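Trehalose monomycolate exporter MmpL3 (Mycobacterium tuberculosis, PDB 7NVH) probably exports trehalose monomycolate across the mycobacterial inner membrane, as a transporter of the RND permease clan. Local coordinates at residues 212-216 with 320-325; 250-255 with 676-681; 254-258 with 670-674. All coordinates share one frame; numbering follows the deposited sequence.

In the fold
All three contacts lie in the helical membrane part, on the same side of the chain's centre. Interactions 1 and 2 are buried; interaction 3 is farther from that centre and partly buried. Interaction 1 joins helices 203-227 and 305-336 within the first MMPL family region. Interactions 2 and 3 join helix 248-265 to helix 671-689, one from each family region, and share Leu254 and Phe255. Tyr252 touches Ser321 and Ser325, so helix 248-265 also borders interaction 1. The chemistry differs with place. Interaction 1 is aliphatic packing with a thiol, interaction 2 sets a carboxylate among small apolar groups, and interaction 3 centres on an aromatic ring.

Interaction 1 of 3, residues 212-216 with 320-325; sequences VGGLC and LSAILS
Leu324 points its CD1 methyl at the 212-216 helix. It lies over the backbone turn between Val212 and Cys216, with CD1 3.5 Å from Val212 O and 3.3 Å from Cys216 N. That N and O are hydrogen-bonded to each other, so the methyl covers a backbone hydrogen bond. CG stands anti to the carbonyl carbon of Leu324 (chi1 -78°), and the extended chi2 (177°) carries CD1 on to Leu215 CB, 3.6 Å away. The Leu324 and Val212 side chains run past each other in opposite directions, CB of the leucine facing CG1 of the valine. One turn along, Cys216 SG rests on Ser321 CB at 3.7 Å. Leu320 CD2 reaches Cys216 O from the other helix. The axes of the two short segments cross at 136°, 9.3 Å apart. The hydroxyls of the serines serve their own helix: Ser325 OG donates to Ser321 O (2.8 Å), and Ser321 OG is bonded to Val318 O. Cys24 of helix 22-25 touches both Leu320 and Leu324. The contact is therefore apolar packing between two membrane helices, with the serine polarity spent on backbone carbonyls rather than on the facing helix.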
loop_
_atom_site.group_PDB
_atom_site.type_symbol
_atom_site.label_atom_id
_atom_site.label_comp_id
_atom_site.label_asym_id
_atom_site.label_seq_id
_atom_site.Cartn_x
_atom_site.Cartn_y
_atom_site.Cartn_z
ATOM N N VAL A 212 10.958 12.093 -17.072
ATOM C CA VAL A 212 10.027 10.994 -17.311
ATOM C C VAL A 212 9.307 10.615 -16.026
ATOM O O VAL A 212 8.096 10.370 -16.028
ATOM C CB VAL A 212 10.766 9.791 -17.924
ATOM C CG1 VAL A 212 9.843 8.589 -18.012
ATOM C CG2 VAL A 212 11.302 10.150 -19.298
ATOM N N GLY A 213 10.033 10.564 -14.909
ATOM C CA GLY A 213 9.394 10.253 -13.640
ATOM C C GLY A 213 8.371 11.293 -13.227
ATOM O O GLY A 213 7.284 10.955 -12.753
ATOM N N GLY A 214 8.705 12.572 -13.397
ATOM C CA GLY A 214 7.758 13.622 -13.059
ATOM C C GLY A 214 6.519 13.586 -13.931
ATOM O O GLY A 214 5.398 13.749 -13.442
ATOM N N LEU A 215 6.702 13.360 -15.233
ATOM C CA LEU A 215 5.555 13.225 -16.123
ATOM C C LEU A 215 4.707 12.021 -15.738
ATOM O O LEU A 215 3.473 12.076 -15.797
ATOM C CB LEU A 215 6.028 13.112 -17.569
ATOM C CG LEU A 215 6.508 14.401 -18.233
ATOM C CD1 LEU A 215 6.904 14.133 -19.673
ATOM C CD2 LEU A 215 5.437 15.472 -18.160
ATOM N N CYS A 216 5.353 10.923 -15.345
ATOM C CA CYS A 216 4.617 9.732 -14.939
ATOM C C CYS A 216 3.785 9.995 -13.695
ATOM O O CYS A 216 2.616 9.607 -13.627
ATOM C CB CYS A 216 5.584 8.573 -14.702
ATOM S SG CYS A 216 4.803 7.091 -14.036
ATOM N N LEU A 320 1.772 4.060 -17.634
ATOM C CA LEU A 320 2.177 5.389 -18.067
ATOM C C LEU A 320 3.691 5.521 -18.103
ATOM O O LEU A 320 4.236 6.157 -19.009
ATOM C CB LEU A 320 1.574 6.452 -17.160
ATOM C CG LEU A 320 1.662 7.830 -17.804
ATOM C CD1 LEU A 320 0.962 7.828 -19.150
ATOM C CD2 LEU A 320 1.063 8.858 -16.895
ATOM N N SER A 321 4.390 4.933 -17.130
ATOM C CA SER A 321 5.845 4.987 -17.142
ATOM C C SER A 321 6.410 4.286 -18.369
ATOM O O SER A 321 7.317 4.806 -19.026
ATOM C CB SER A 321 6.404 4.364 -15.866
ATOM O OG SER A 321 6.153 2.972 -15.831
ATOM N N ALA A 322 5.875 3.111 -18.704
ATOM C CA ALA A 322 6.348 2.405 -19.890
ATOM C C ALA A 322 6.034 3.178 -21.162
ATOM O O ALA A 322 6.884 3.288 -22.054
ATOM C CB ALA A 322 5.731 1.014 -19.957
ATOM N N ILE A 323 4.815 3.709 -21.273
ATOM C CA ILE A 323 4.437 4.440 -22.477
ATOM C C ILE A 323 5.308 5.676 -22.638
ATOM O O ILE A 323 5.772 5.984 -23.741
ATOM C CB ILE A 323 2.939 4.788 -22.443
ATOM C CG1 ILE A 323 2.104 3.526 -22.642
ATOM C CG2 ILE A 323 2.601 5.779 -23.529
ATOM C CD1 ILE A 323 0.685 3.648 -22.143
ATOM N N LEU A 324 5.558 6.396 -21.542
ATOM C CA LEU A 324 6.482 7.523 -21.586
ATOM C C LEU A 324 7.865 7.078 -22.033
ATOM O O LEU A 324 8.445 7.663 -22.953
ATOM C CB LEU A 324 6.559 8.189 -20.214
ATOM C CG LEU A 324 5.422 9.111 -19.790
ATOM C CD1 LEU A 324 5.674 9.591 -18.386
ATOM C CD2 LEU A 324 5.344 10.291 -20.727
ATOM N N SER A 325 8.393 6.021 -21.417
ATOM C CA SER A 325 9.757 5.597 -21.697
ATOM C C SER A 325 9.930 5.136 -23.136
ATOM O O SER A 325 11.037 5.213 -23.674
ATOM C CB SER A 325 10.162 4.487 -20.731
ATOM O OG SER A 325 10.090 4.936 -19.392
#

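Interaction 2 of 3, residues 250-255 with 676-681; sequences IDYGLF and AAALIV
Asp251 and Ala677 meet where the two helices come closest in register, their CA atoms 5.1 Å apart. The Ala677 methyl lies against the Asp251 carboxylate, with CB 3.5 Å from CG. Asp251 OD1 also faces Ala677 O at 3.3 Å; both are acceptors, and the pair is not bonded. Val681 CG2 lies beside Asp251 OD2, and these two side chains cross at about a right angle. Packing on small apolar groups continues from here. Leu254 CD2 touches Ala676 CB at 3.6 Å and reaches the backbone N of Ala677. The Leu254 CG lies anti to the backbone N (chi1 -161°), and this carries the branch across to the alanines. Ile250 CG2 meets Ile680 CD1 at 3.6 Å, the two isoleucines again crossing nearly at a right angle. Phe255 approaches more loosely, with CE2 4.0 Å from Ala677 CB.

Further out, Tyr641 fixes the carboxylate, and other helices pack behind the aliphatic groups. Asp251 OD2 is hydrogen-bonded to Tyr641 OH of helix 624-654, and the Tyr641 side chain also touches Ala677 and Val681. Next to Asp251 in sequence, Tyr252 OH binds Asp640 OD2. Val192 and Leu196 of helix 176-200 cover Ile250 and Leu254.

The segments run nearly antiparallel, at 158° with 9.6 Å between axes. They come from the two MMPL family regions, so the contact joins both halves of the membrane domain. Paired aspartates and tyrosines in the membrane core are consistent with the proton-coupled transport known in RND permeases. The carboxylate lies against an alanine and a valine methyl, and its hydrogen bond goes to Tyr641 on a third helix.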
loop_
_atom_site.group_PDB
_atom_site.type_symbol
_atom_site.label_atom_id
_atom_site.label_comp_id
_atom_site.label_asym_id
_atom_site.label_seq_id
_atom_site.Cartn_x
_atom_site.Cartn_y
_atom_site.Cartn_z
ATOM N N ILE A 250 11.782 5.833 -13.139
ATOM C CA ILE A 250 13.143 6.315 -13.303
ATOM C C ILE A 250 14.093 5.177 -13.671
ATOM O O ILE A 250 15.068 5.402 -14.392
ATOM C CB ILE A 250 13.599 7.049 -12.031
ATOM C CG1 ILE A 250 12.763 8.313 -11.837
ATOM C CG2 ILE A 250 15.063 7.425 -12.117
ATOM C CD1 ILE A 250 13.321 9.268 -10.810
ATOM N N ASP A 251 13.817 3.947 -13.223
ATOM C CA ASP A 251 14.597 2.808 -13.699
ATOM C C ASP A 251 14.468 2.636 -15.206
ATOM O O ASP A 251 15.455 2.355 -15.894
ATOM C CB ASP A 251 14.156 1.523 -13.005
ATOM C CG ASP A 251 14.472 1.513 -11.535
ATOM O OD1 ASP A 251 15.222 2.398 -11.076
ATOM O OD2 ASP A 251 13.980 0.600 -10.843
ATOM N N TYR A 252 13.250 2.766 -15.732
ATOM C CA TYR A 252 13.039 2.596 -17.164
ATOM C C TYR A 252 13.800 3.651 -17.951
ATOM O O TYR A 252 14.439 3.346 -18.968
ATOM C CB TYR A 252 11.545 2.664 -17.479
ATOM C CG TYR A 252 10.732 1.539 -16.878
ATOM C CD1 TYR A 252 11.348 0.433 -16.313
ATOM C CD2 TYR A 252 9.347 1.591 -16.864
ATOM C CE1 TYR A 252 10.610 -0.589 -15.762
ATOM C CE2 TYR A 252 8.601 0.572 -16.315
ATOM C CZ TYR A 252 9.238 -0.515 -15.765
ATOM O OH TYR A 252 8.500 -1.535 -15.215
ATOM N N GLY A 253 13.751 4.900 -17.486
ATOM C CA GLY A 253 14.535 5.944 -18.119
ATOM C C GLY A 253 16.022 5.683 -18.023
ATOM O O GLY A 253 16.761 5.918 -18.979
ATOM N N LEU A 254 16.481 5.191 -16.873
ATOM C CA LEU A 254 17.880 4.810 -16.723
ATOM C C LEU A 254 18.291 3.807 -17.786
ATOM O O LEU A 254 19.277 4.010 -18.502
ATOM C CB LEU A 254 18.110 4.227 -15.331
ATOM C CG LEU A 254 19.539 4.181 -14.796
ATOM C CD1 LEU A 254 20.115 5.564 -14.641
ATOM C CD2 LEU A 254 19.562 3.442 -13.475
ATOM N N PHE A 255 17.534 2.718 -17.910
ATOM C CA PHE A 255 17.903 1.671 -18.855
ATOM C C PHE A 255 17.876 2.180 -20.288
ATOM O O PHE A 255 18.803 1.915 -21.062
ATOM C CB PHE A 255 16.989 0.459 -18.692
ATOM C CG PHE A 255 17.380 -0.440 -17.557
ATOM C CD1 PHE A 255 18.258 -1.488 -17.763
ATOM C CD2 PHE A 255 16.883 -0.231 -16.285
ATOM C CE1 PHE A 255 18.627 -2.313 -16.723
ATOM C CE2 PHE A 255 17.248 -1.051 -15.240
ATOM C CZ PHE A 255 18.120 -2.095 -15.459
ATOM N N ALA A 676 22.619 1.107 -10.194
ATOM C CA ALA A 676 22.085 2.459 -10.083
ATOM C C ALA A 676 20.571 2.446 -9.920
ATOM O O ALA A 676 20.020 3.228 -9.140
ATOM C CB ALA A 676 22.489 3.283 -11.304
ATOM N N ALA A 677 19.879 1.573 -10.654
ATOM C CA ALA A 677 18.428 1.487 -10.523
ATOM C C ALA A 677 18.026 1.016 -9.133
ATOM O O ALA A 677 17.074 1.538 -8.537
ATOM C CB ALA A 677 17.861 0.554 -11.591
ATOM N N ALA A 678 18.744 0.026 -8.598
ATOM C CA ALA A 678 18.472 -0.441 -7.246
ATOM C C ALA A 678 18.709 0.664 -6.230
ATOM O O ALA A 678 17.918 0.833 -5.299
ATOM C CB ALA A 678 19.336 -1.658 -6.926
ATOM N N LEU A 679 19.790 1.430 -6.392
ATOM C CA LEU A 679 20.039 2.544 -5.484
ATOM C C LEU A 679 18.941 3.593 -5.582
ATOM O O LEU A 679 18.523 4.159 -4.567
ATOM C CB LEU A 679 21.400 3.174 -5.774
ATOM C CG LEU A 679 22.624 2.345 -5.398
ATOM C CD1 LEU A 679 23.893 3.026 -5.877
ATOM C CD2 LEU A 679 22.666 2.128 -3.898
ATOM N N ILE A 680 18.464 3.870 -6.796
ATOM C CA ILE A 680 17.428 4.882 -6.979
ATOM C C ILE A 680 16.146 4.464 -6.273
ATOM O O ILE A 680 15.539 5.245 -5.527
ATOM C CB ILE A 680 17.193 5.136 -8.477
ATOM C CG1 ILE A 680 18.240 6.109 -9.017
ATOM C CG2 ILE A 680 15.790 5.666 -8.720
ATOM C CD1 ILE A 680 18.139 6.348 -10.501
ATOM N N VAL A 681 15.720 3.217 -6.482
ATOM C CA VAL A 681 14.491 2.772 -5.830
ATOM C C VAL A 681 14.691 2.642 -4.327
ATOM O O VAL A 681 13.760 2.882 -3.552
ATOM C CB VAL A 681 13.983 1.459 -6.444
ATOM C CG1 VAL A 681 12.583 1.162 -5.944
ATOM C CG2 VAL A 681 13.974 1.564 -7.940
#

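Interaction 3 of 3, residues 254-258 with 670-674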
loop_
_atom_site.group_PDB
_atom_site.type_symbol
_atom_site.label_atom_id
_atom_site.label_comp_id
_atom_site.label_asym_id
_atom_site.label_seq_id
_atom_site.Cartn_x
_atom_site.Cartn_y
_atom_site.Cartn_z
ATOM N N LEU A 254 16.481 5.191 -16.873
ATOM C CA LEU A 254 17.880 4.810 -16.723
ATOM C C LEU A 254 18.291 3.807 -17.786
ATOM O O LEU A 254 19.277 4.010 -18.502
ATOM C CB LEU A 254 18.110 4.227 -15.331
ATOM C CG LEU A 254 19.539 4.181 -14.796
ATOM C CD1 LEU A 254 20.115 5.564 -14.641
ATOM C CD2 LEU A 254 19.562 3.442 -13.475
ATOM N N PHE A 255 17.534 2.718 -17.910
ATOM C CA PHE A 255 17.903 1.671 -18.855
ATOM C C PHE A 255 17.876 2.180 -20.288
ATOM O O PHE A 255 18.803 1.915 -21.062
ATOM C CB PHE A 255 16.989 0.459 -18.692
ATOM C CG PHE A 255 17.380 -0.440 -17.557
ATOM C CD1 PHE A 255 18.258 -1.488 -17.763
ATOM C CD2 PHE A 255 16.883 -0.231 -16.285
ATOM C CE1 PHE A 255 18.627 -2.313 -16.723
ATOM C CE2 PHE A 255 17.248 -1.051 -15.240
ATOM C CZ PHE A 255 18.120 -2.095 -15.459
ATOM N N ILE A 256 16.842 2.935 -20.656
ATOM C CA ILE A 256 16.725 3.364 -22.047
ATOM C C ILE A 256 17.784 4.406 -22.391
ATOM O O ILE A 256 18.392 4.353 -23.468
ATOM C CB ILE A 256 15.299 3.863 -22.329
ATOM C CG1 ILE A 256 14.349 2.670 -22.332
ATOM C CG2 ILE A 256 15.238 4.587 -23.657
ATOM C CD1 ILE A 256 12.911 3.034 -22.449
ATOM N N VAL A 257 18.037 5.359 -21.493
ATOM C CA VAL A 257 19.061 6.365 -21.749
ATOM C C VAL A 257 20.439 5.721 -21.811
ATOM O O VAL A 257 21.264 6.071 -22.664
ATOM C CB VAL A 257 18.997 7.474 -20.685
ATOM C CG1 VAL A 257 20.238 8.340 -20.744
ATOM C CG2 VAL A 257 17.756 8.319 -20.880
ATOM N N SER A 258 20.717 4.773 -20.912
ATOM C CA SER A 258 22.001 4.088 -20.945
ATOM C C SER A 258 22.168 3.298 -22.231
ATOM O O SER A 258 23.254 3.280 -22.818
ATOM C CB SER A 258 22.134 3.172 -19.732
ATOM O OG SER A 258 21.375 1.992 -19.908
ATOM N N THR A 670 25.103 -4.795 -17.889
ATOM C CA THR A 670 24.009 -4.193 -17.142
ATOM C C THR A 670 24.305 -4.060 -15.656
ATOM O O THR A 670 23.419 -3.659 -14.897
ATOM C CB THR A 670 22.729 -5.006 -17.329
ATOM O OG1 THR A 670 21.614 -4.261 -16.831
ATOM C CG2 THR A 670 22.822 -6.307 -16.560
ATOM N N GLY A 671 25.521 -4.386 -15.218
ATOM C CA GLY A 671 25.804 -4.369 -13.791
ATOM C C GLY A 671 25.672 -2.985 -13.187
ATOM O O GLY A 671 24.971 -2.792 -12.189
ATOM N N ARG A 672 26.327 -1.997 -13.798
ATOM C CA ARG A 672 26.263 -0.636 -13.277
ATOM C C ARG A 672 24.849 -0.082 -13.357
ATOM O O ARG A 672 24.388 0.602 -12.437
ATOM C CB ARG A 672 27.230 0.268 -14.036
ATOM C CG ARG A 672 27.428 1.621 -13.386
ATOM C CD ARG A 672 28.018 2.626 -14.355
ATOM N NE ARG A 672 28.866 3.596 -13.673
ATOM C CZ ARG A 672 29.208 4.774 -14.181
ATOM N NH1 ARG A 672 28.772 5.134 -15.379
ATOM N NH2 ARG A 672 29.984 5.596 -13.488
ATOM N N ILE A 673 24.146 -0.364 -14.454
ATOM C CA ILE A 673 22.801 0.170 -14.629
ATOM C C ILE A 673 21.852 -0.413 -13.591
ATOM O O ILE A 673 21.039 0.308 -13.003
ATOM C CB ILE A 673 22.308 -0.090 -16.063
ATOM C CG1 ILE A 673 23.269 0.537 -17.070
ATOM C CG2 ILE A 673 20.917 0.475 -16.253
ATOM C CD1 ILE A 673 23.660 1.960 -16.731
ATOM N N ILE A 674 21.941 -1.720 -13.342
ATOM C CA ILE A 674 21.065 -2.340 -12.356
ATOM C C ILE A 674 21.420 -1.863 -10.955
ATOM O O ILE A 674 20.534 -1.646 -10.121
ATOM C CB ILE A 674 21.122 -3.872 -12.473
ATOM C CG1 ILE A 674 20.389 -4.328 -13.733
ATOM C CG2 ILE A 674 20.495 -4.520 -11.259
ATOM C CD1 ILE A 674 20.291 -5.826 -13.871
#
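One face of the Phe255 ring is covered by the Ile673 CG2 methyl, which sits over the ring centre at 3.6 Å from the centroid. The line from the centroid to that methyl is only 12° off the ring normal, a clear CH-pi contact. The ring edge meets two other residues near its plane. Thr670 OG1 is 3.6 Å from CE1, and Ile674 CG1 is 3.6 Å from CZ. The ring is also stacked with Phe644 of helix 624-654.

This is helix packing inside the membrane domain of an RND permease. Helix 248-265 of the first MMPL family region meets the start of helix 671-689 in the second. Thr670 is the residue just before that helix. The facing residues are thus gathered at its beginning. Thr670 and Ile674 lie about one turn apart and both come to the ring edge.

Ile673 reaches both Phe255 and Ser258 with separate branches. Its CG2, anti to the backbone N, goes to the ring. The other branch lies beside the backbone N (chi1 -58°) and leads CG1 and CD1 to the serine. CD1 is 3.6 Å from Ser258 CB, and CG1 is 3.7 Å from Ser258 OG. Leu254 adds to the same patch, its CD2 lying 3.5 Å from Ile673 O.

Helix 624-654 lines the contact beyond the ring edge, with Leu645 touching both Thr670 and Ile674.

The contact is held by packing and the CH-pi touch, with Thr670 OG1, Ser258 OG and Ile673 O only packing against carbon. The Ser258 hydroxyl turns back to its own helix, where OG donates to Phe255 O over 2.8 Å from above the carbonyl plane.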